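Side-chain contacts in Bm4233, isoform b (Brugia malayi, PDB 6ANY), which belongs to the CAP superfamily of venom allergen-like proteins, is a vaccine candidate for lymphatic filariasis, and probably binds sterols as part of lipid transport: residues Gly80-Ala85 and Phe135-Trp140; Asn97-Glu102 and Cys148-Asn153. All coordinates share one frame; numbering follows the deposited sequence.

Contact 1 of 2, residues Gly80-Ala85 and Phe135-Trp140; sequences GENVYA and FTQMAW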
ATOM      1  N   GLY A  80       5.999   7.072   3.451  1.00 18.03           N
ATOM      2  CA  GLY A  80       5.043   7.229   2.370  1.00 15.27           C
ATOM      3  C   GLY A  80       3.634   7.449   2.873  1.00 14.87           C
ATOM      4  O   GLY A  80       3.310   6.996   3.963  1.00 14.16           O
ATOM      5  N   GLU A  81       2.772   8.093   2.063  1.00 14.11           N
ATOM      6  CA  GLU A  81       1.372   8.297   2.482  1.00 13.84           C
ATOM      7  C   GLU A  81       0.391   8.165   1.358  1.00 13.33           C
ATOM      8  O   GLU A  81       0.592   8.737   0.343  1.00 15.19           O
ATOM      9  CB  GLU A  81       1.207   9.663   3.178  1.00 14.33           C
ATOM     10  CG  GLU A  81      -0.229   9.984   3.640  1.00 13.53           C
ATOM     11  CD  GLU A  81      -0.291  11.324   4.309  1.00 13.34           C
ATOM     12  OE1 GLU A  81      -0.358  12.347   3.573  1.00 12.98           O
ATOM     13  OE2 GLU A  81      -0.203  11.389   5.556  1.00 13.26           O
ATOM     14  N   ASN A  82      -0.687   7.384   1.546  1.00 12.63           N
ATOM     15  CA  ASN A  82      -1.767   7.216   0.591  1.00 11.87           C
ATOM     16  C   ASN A  82      -3.060   7.649   1.321  1.00 12.65           C
ATOM     17  O   ASN A  82      -3.241   7.355   2.498  1.00 12.97           O
ATOM     18  CB  ASN A  82      -1.875   5.773   0.141  1.00 13.12           C
ATOM     19  CG  ASN A  82      -0.912   5.394  -1.023  1.00 14.10           C
ATOM     20  OD1 ASN A  82      -0.402   6.273  -1.721  1.00 14.74           O
ATOM     21  ND2 ASN A  82      -0.827   4.076  -1.335  1.00 12.94           N
ATOM     22  N   VAL A  83      -3.945   8.346   0.604  1.00 12.32           N
ATOM     23  CA  VAL A  83      -5.163   8.957   1.121  1.00 11.87           C
ATOM     24  C   VAL A  83      -6.342   8.505   0.299  1.00 12.03           C
ATOM     25  O   VAL A  83      -6.295   8.510  -0.901  1.00 11.76           O
ATOM     26  CB  VAL A  83      -5.097  10.502   1.015  1.00 12.00           C
ATOM     27  CG1 VAL A  83      -6.356  11.084   1.544  1.00 11.89           C
ATOM     28  CG2 VAL A  83      -3.842  11.072   1.753  1.00 11.74           C
ATOM     29  N   TYR A  84      -7.395   8.048   0.975  1.00 12.94           N
ATOM     30  CA  TYR A  84      -8.623   7.590   0.319  1.00 13.13           C
ATOM     31  C   TYR A  84      -9.835   8.163   1.046  1.00 12.94           C
ATOM     32  O   TYR A  84      -9.834   8.268   2.244  1.00 13.49           O
ATOM     33  CB  TYR A  84      -8.689   6.058   0.298  1.00 14.40           C
ATOM     34  CG  TYR A  84     -10.065   5.450   0.021  1.00 14.98           C
ATOM     35  CD1 TYR A  84     -10.471   5.172  -1.246  1.00 15.23           C
ATOM     36  CD2 TYR A  84     -10.945   5.152   1.063  1.00 16.58           C
ATOM     37  CE1 TYR A  84     -11.736   4.623  -1.518  1.00 15.94           C
ATOM     38  CE2 TYR A  84     -12.209   4.617   0.825  1.00 15.48           C
ATOM     39  CZ  TYR A  84     -12.589   4.310  -0.438  1.00 16.74           C
ATOM     40  OH  TYR A  84     -13.858   3.791  -0.665  1.00 19.08           O
ATOM     41  N   ALA A  85     -10.865   8.541   0.298  1.00 13.37           N
ATOM     42  CA  ALA A  85     -12.148   8.972   0.865  1.00 14.17           C
ATOM     43  C   ALA A  85     -13.356   8.410   0.107  1.00 14.88           C
ATOM     44  O   ALA A  85     -13.291   8.080  -1.075  1.00 15.66           O
ATOM     45  CB  ALA A  85     -12.270  10.467   0.929  1.00 13.57           C
ATOM     46  N   PHE A 135      -0.581   3.359  -6.253  1.00 14.65           N
ATOM     47  CA  PHE A 135      -0.290   2.012  -6.628  1.00 14.86           C
ATOM     48  C   PHE A 135       1.223   1.715  -6.432  1.00 14.90           C
ATOM     49  O   PHE A 135       1.571   0.707  -5.883  1.00 14.27           O
ATOM     50  CB  PHE A 135      -0.671   1.774  -8.093  1.00 15.06           C
ATOM     51  CG  PHE A 135       0.091   0.649  -8.719  1.00 15.41           C
ATOM     52  CD1 PHE A 135      -0.136  -0.642  -8.340  1.00 16.95           C
ATOM     53  CD2 PHE A 135       1.039   0.899  -9.692  1.00 16.26           C
ATOM     54  CE1 PHE A 135       0.571  -1.702  -8.918  1.00 16.85           C
ATOM     55  CE2 PHE A 135       1.789  -0.118 -10.231  1.00 16.01           C
ATOM     56  CZ  PHE A 135       1.576  -1.414  -9.830  1.00 16.72           C
ATOM     57  N   THR A 136       2.104   2.612  -6.862  1.00 15.04           N
ATOM     58  CA  THR A 136       3.535   2.349  -6.817  1.00 14.59           C
ATOM     59  C   THR A 136       4.027   2.204  -5.386  1.00 14.84           C
ATOM     60  O   THR A 136       4.791   1.283  -5.107  1.00 12.38           O
ATOM     61  CB  THR A 136       4.336   3.336  -7.642  1.00 15.48           C
ATOM     62  OG1 THR A 136       4.060   4.681  -7.254  1.00 15.48           O
ATOM     63  CG2 THR A 136       4.092   3.135  -9.185  1.00 14.42           C
ATOM     64  N   GLN A 137       3.453   2.976  -4.456  1.00 13.57           N
ATOM     65  CA  GLN A 137       3.776   2.844  -3.045  1.00 13.31           C
ATOM     66  C   GLN A 137       3.300   1.498  -2.527  1.00 14.85           C
ATOM     67  O   GLN A 137       4.000   0.860  -1.762  1.00 13.25           O
ATOM     68  CB  GLN A 137       3.185   4.000  -2.269  1.00 12.99           C
ATOM     69  CG  GLN A 137       3.351   3.964  -0.784  1.00 12.92           C
ATOM     70  CD  GLN A 137       4.795   3.996  -0.362  1.00 12.21           C
ATOM     71  OE1 GLN A 137       5.362   5.088  -0.117  1.00 11.85           O
ATOM     72  NE2 GLN A 137       5.390   2.817  -0.206  1.00  9.93           N
ATOM     73  N   MET A 138       2.094   1.065  -2.918  1.00 15.77           N
ATOM     74  CA  MET A 138       1.588  -0.234  -2.461  1.00 15.27           C
ATOM     75  C   MET A 138       2.447  -1.343  -3.044  1.00 15.08           C
ATOM     76  O   MET A 138       2.534  -2.418  -2.474  1.00 14.36           O
ATOM     77  CB  MET A 138       0.120  -0.509  -2.918  1.00 14.77           C
ATOM     78  CG  MET A 138      -0.948   0.336  -2.279  1.00 14.66           C
ATOM     79  SD  MET A 138      -2.583  -0.085  -2.799  1.00 14.55           S
ATOM     80  CE  MET A 138      -2.859  -1.728  -2.077  1.00 16.12           C
ATOM     81  N   ALA A 139       2.987  -1.114  -4.247  1.00 15.38           N
ATOM     82  CA  ALA A 139       3.837  -2.108  -4.905  1.00 15.04           C
ATOM     83  C   ALA A 139       5.347  -2.011  -4.640  1.00 14.67           C
ATOM     84  O   ALA A 139       6.090  -2.752  -5.225  1.00 15.73           O
ATOM     85  CB  ALA A 139       3.566  -2.065  -6.371  1.00 13.58           C
ATOM     86  N   TRP A 140       5.795  -1.097  -3.787  1.00 15.88           N
ATOM     87  CA  TRP A 140       7.205  -0.730  -3.717  1.00 16.34           C
ATOM     88  C   TRP A 140       7.950  -1.850  -2.997  1.00 15.72           C
ATOM     89  O   TRP A 140       7.694  -2.140  -1.847  1.00 14.93           O
ATOM     90  CB  TRP A 140       7.357   0.573  -2.980  1.00 17.10           C
ATOM     91  CG  TRP A 140       8.642   1.213  -3.142  1.00 16.79           C
ATOM     92  CD1 TRP A 140       9.655   1.236  -2.253  1.00 17.07           C
ATOM     93  CD2 TRP A 140       9.031   2.024  -4.249  1.00 16.36           C
ATOM     94  NE1 TRP A 140      10.707   2.000  -2.761  1.00 18.83           N
ATOM     95  CE2 TRP A 140      10.342   2.484  -3.996  1.00 17.41           C
ATOM     96  CE3 TRP A 140       8.421   2.346  -5.466  1.00 16.12           C
ATOM     97  CZ2 TRP A 140      11.080   3.241  -4.942  1.00 16.66           C
ATOM     98  CZ3 TRP A 140       9.100   3.144  -6.370  1.00 16.60           C
ATOM     99  CH2 TRP A 140      10.439   3.591  -6.101  1.00 16.49           C
TER
HETATM  100  O   HOH W   1       3.936   7.494  -0.630  1.00 23.35           O
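The amide oxygen of Gln137 comes down on the backbone of Gly80, with OE1 3.3 Å from Gly80 CA. Glycine suits this place because it lets an amide come right against the strand. In Gln137, CG anti to the backbone N (chi1 176°) carries the chain toward the strand, and the bend at chi2 turns the amide toward its Gly80 end. There OE1 takes a proton from a water 2.8 Å away, and that water accepts from Glu81 N at 3.0 Å, bridging helix and strand where no direct hydrogen bond joins them. OE1 also bonds to Gly170 N, and NE2 to Thr143 OG1, so both ends of the buried amide are held.

Asn82 crosses Gln137 at a slant, their amide planes 69° apart, and its ND2 meets carbon: Met138 CG at 3.9 Å and Gln137 CB at 4.1 Å. ND2 also hydrogen-bonds to Tyr166 OH. Met138 runs at about a right angle to Asn82, an unbranched apolar chain that suits a buried place.

Glu81 points away from the helix, bonding to His70 and His165, a grouping as in the central cavity of other CAP proteins. Strand 80-87 pairs with strand 159-167, while Met138 of helix 133-138 also packs on Trp107 and Trp108 of helix 99-108 and on Phe23 of helix 10-28.

Contact 2 of 2, residues Asn97-Glu102 and Cys148-Asn153; sequences NTAGTE and CGIATN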
ATOM      1  N   ASN A  97     -15.720  -1.283   8.336  1.00 16.78           N
ATOM      2  CA  ASN A  97     -15.074  -2.564   8.443  1.00 18.22           C
ATOM      3  C   ASN A  97     -14.328  -3.004   7.134  1.00 17.91           C
ATOM      4  O   ASN A  97     -13.436  -3.809   7.201  1.00 22.78           O
ATOM      5  CB  ASN A  97     -16.029  -3.658   9.048  1.00 17.62           C
ATOM      6  CG  ASN A  97     -17.196  -4.057   8.145  1.00 17.83           C
ATOM      7  OD1 ASN A  97     -17.157  -3.949   6.908  1.00 18.10           O
ATOM      8  ND2 ASN A  97     -18.290  -4.549   8.793  1.00 19.28           N
ATOM      9  N   THR A  98     -14.703  -2.471   5.977  1.00 15.71           N
ATOM     10  CA  THR A  98     -13.968  -2.653   4.747  1.00 14.84           C
ATOM     11  C   THR A  98     -13.268  -1.373   4.288  1.00 13.77           C
ATOM     12  O   THR A  98     -12.903  -1.229   3.107  1.00 15.07           O
ATOM     13  CB  THR A  98     -14.930  -3.078   3.629  1.00 16.61           C
ATOM     14  OG1 THR A  98     -15.985  -2.114   3.537  1.00 17.42           O
ATOM     15  CG2 THR A  98     -15.535  -4.486   3.926  1.00 17.70           C
ATOM     16  N   ALA A  99     -13.077  -0.391   5.162  1.00 12.50           N
ATOM     17  CA  ALA A  99     -12.473   0.877   4.655  1.00 11.65           C
ATOM     18  C   ALA A  99     -11.084   0.666   4.061  1.00 11.78           C
ATOM     19  O   ALA A  99     -10.800   1.164   2.955  1.00 10.80           O
ATOM     20  CB  ALA A  99     -12.406   1.902   5.725  1.00 10.98           C
ATOM     21  N   GLY A 100     -10.225  -0.084   4.776  1.00 12.75           N
ATOM     22  CA  GLY A 100      -8.841  -0.297   4.349  1.00 13.79           C
ATOM     23  C   GLY A 100      -8.705  -1.033   3.054  1.00 13.39           C
ATOM     24  O   GLY A 100      -7.923  -0.643   2.199  1.00 13.74           O
ATOM     25  N   THR A 101      -9.562  -2.024   2.842  1.00 15.57           N
ATOM     26  CA  THR A 101      -9.495  -2.864   1.659  1.00 15.53           C
ATOM     27  C   THR A 101     -10.159  -2.174   0.463  1.00 16.76           C
ATOM     28  O   THR A 101      -9.789  -2.399  -0.716  1.00 17.89           O
ATOM     29  CB  THR A 101     -10.130  -4.268   1.900  1.00 16.98           C
ATOM     30  OG1 THR A 101     -11.440  -4.151   2.499  1.00 17.23           O
ATOM     31  CG2 THR A 101      -9.208  -5.128   2.727  1.00 15.71           C
ATOM     32  N   GLU A 102     -11.164  -1.360   0.732  1.00 15.02           N
ATOM     33  CA  GLU A 102     -11.717  -0.567  -0.325  1.00 14.40           C
ATOM     34  C   GLU A 102     -10.699   0.468  -0.783  1.00 14.57           C
ATOM     35  O   GLU A 102     -10.567   0.745  -2.005  1.00 13.62           O
ATOM     36  CB  GLU A 102     -13.014   0.132   0.133  1.00 16.14           C
ATOM     37  CG  GLU A 102     -14.278  -0.753   0.123  1.00 18.72           C
ATOM     38  CD  GLU A 102     -14.502  -1.360  -1.276  1.00 21.06           C
ATOM     39  OE1 GLU A 102     -14.824  -0.630  -2.237  1.00 21.49           O
ATOM     40  OE2 GLU A 102     -14.203  -2.558  -1.442  1.00 21.65           O
ATOM     41  N   CYS A 148      -2.267   2.168   9.123  1.00 14.84           N
ATOM     42  CA  CYS A 148      -3.393   2.914   8.563  1.00 15.97           C
ATOM     43  C   CYS A 148      -4.342   3.393   9.624  1.00 15.05           C
ATOM     44  O   CYS A 148      -4.448   2.821  10.721  1.00 14.48           O
ATOM     45  CB  CYS A 148      -4.200   2.105   7.558  1.00 16.15           C
ATOM     46  SG  CYS A 148      -3.257   1.317   6.221  1.00 16.57           S
ATOM     47  N   GLY A 149      -4.999   4.491   9.300  1.00 14.01           N
ATOM     48  CA  GLY A 149      -5.918   5.143  10.243  1.00 14.29           C
ATOM     49  C   GLY A 149      -7.214   5.442   9.524  1.00 13.35           C
ATOM     50  O   GLY A 149      -7.199   5.753   8.349  1.00 13.68           O
ATOM     51  N   ILE A 150      -8.318   5.361  10.242  1.00 13.59           N
ATOM     52  CA  ILE A 150      -9.631   5.511   9.645  1.00 14.81           C
ATOM     53  C   ILE A 150     -10.521   6.441  10.452  1.00 14.02           C
ATOM     54  O   ILE A 150     -10.587   6.378  11.719  1.00 13.99           O
ATOM     55  CB  ILE A 150     -10.284   4.123   9.552  1.00 16.32           C
ATOM     56  CG1 ILE A 150      -9.531   3.269   8.526  1.00 17.92           C
ATOM     57  CG2 ILE A 150     -11.738   4.243   9.118  1.00 16.03           C
ATOM     58  CD1 ILE A 150      -9.859   1.765   8.626  1.00 18.43           C
ATOM     59  N   ALA A 151     -11.276   7.245   9.734  1.00 14.50           N
ATOM     60  CA  ALA A 151     -12.242   8.180  10.352  1.00 14.82           C
ATOM     61  C   ALA A 151     -13.559   8.030   9.656  1.00 15.96           C
ATOM     62  O   ALA A 151     -13.608   8.159   8.466  1.00 18.52           O
ATOM     63  CB  ALA A 151     -11.758   9.612  10.234  1.00 13.97           C
ATOM     64  N   THR A 152     -14.629   7.797  10.397  1.00 16.75           N
ATOM     65  CA  THR A 152     -15.976   7.752   9.843  1.00 17.60           C
ATOM     66  C   THR A 152     -16.951   8.725  10.442  1.00 16.06           C
ATOM     67  O   THR A 152     -18.160   8.626  10.200  1.00 16.48           O
ATOM     68  CB  THR A 152     -16.560   6.333  10.009  1.00 17.71           C
ATOM     69  OG1 THR A 152     -16.370   5.864  11.360  1.00 18.56           O
ATOM     70  CG2 THR A 152     -15.889   5.408   9.053  1.00 17.81           C
ATOM     71  N   ASN A 153     -16.436   9.655  11.216  1.00 16.52           N
ATOM     72  CA  ASN A 153     -17.250  10.727  11.817  1.00 16.67           C
ATOM     73  C   ASN A 153     -17.274  11.979  10.982  1.00 16.23           C
ATOM     74  O   ASN A 153     -18.053  12.887  11.280  1.00 16.33           O
ATOM     75  CB  ASN A 153     -16.750  11.136  13.194  1.00 17.10           C
ATOM     76  CG  ASN A 153     -15.349  11.635  13.130  1.00 16.30           C
ATOM     77  OD1 ASN A 153     -14.465  10.849  12.827  1.00 16.33           O
ATOM     78  ND2 ASN A 153     -15.128  12.908  13.403  1.00 15.91           N
TER
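Ile150 sends its side chain from the strand toward the start of helix 99-108, where Ala99 points back at it. From CB the chain divides. The CG2 branch, anti to the backbone N, points across the helix direction, and its nearest partner there is Ala99 CB at 4.2 Å. The other branch goes through CG1, anti to the carbonyl carbon (chi1 -68°), and continues extended to CD1, the tip that does most of the touching: it lies 3.9 Å from Ala99 CB and 4.3 Å from Gly100 N. One methyl of Ala99 is thus met by both arms of the forked side chain. A beta-branched residue is at home in an extended strand, and here its two arms give it a broad apolar front.

The helix side is correspondingly slight. Ala99 offers a single methyl, small enough for the backbones to approach to 7.4 Å between Ala99 CA and Ile150 CA. Leu160, on the adjacent strand, touches both Ala99 and Ile150 and widens the apolar patch. Two residues before Ile150, Cys148 forms a disulfide with Cys164, tying strand 145-153 covalently to strand 159-167.

Polar groups are paired within the helix or with other parts of the chain. Gly100 N, in the first turn of the helix, bonds to Gln12 OE1, Glu102 N closes a helical bond on Thr98 O at 2.9 Å, and Ile150 O receives Gln60 NE2. Between the two segments themselves there is no hydrogen bond or charge pair: the side chains meet through methyl groups, so the fit depends on shape and on burial of carbon, with little directional constraint.

Contacts 1 and 2 lie in one CAP domain with centres 14 Å apart, and both reach the mixed sheet that contains strands 80-87 and 145-153. Strand 159-167 runs between those two and pairs with each. Along the chain the segments alternate: 80-85, 97-102, 135-140, then 148-153, so neither contact closes before the other begins. Strand 80-87 leads into helix 99-108, and helix 133-138 into strand 145-153. The contacts also meet directly, Tyr84 OH lying 3.8 Å from Glu102 CB. Contact 1 is about 5 Å from the centre of the molecule and contact 2 about 14 Å. Together they set helices from two places in the sequence against one sheet, joining separate parts of the chain into one fold.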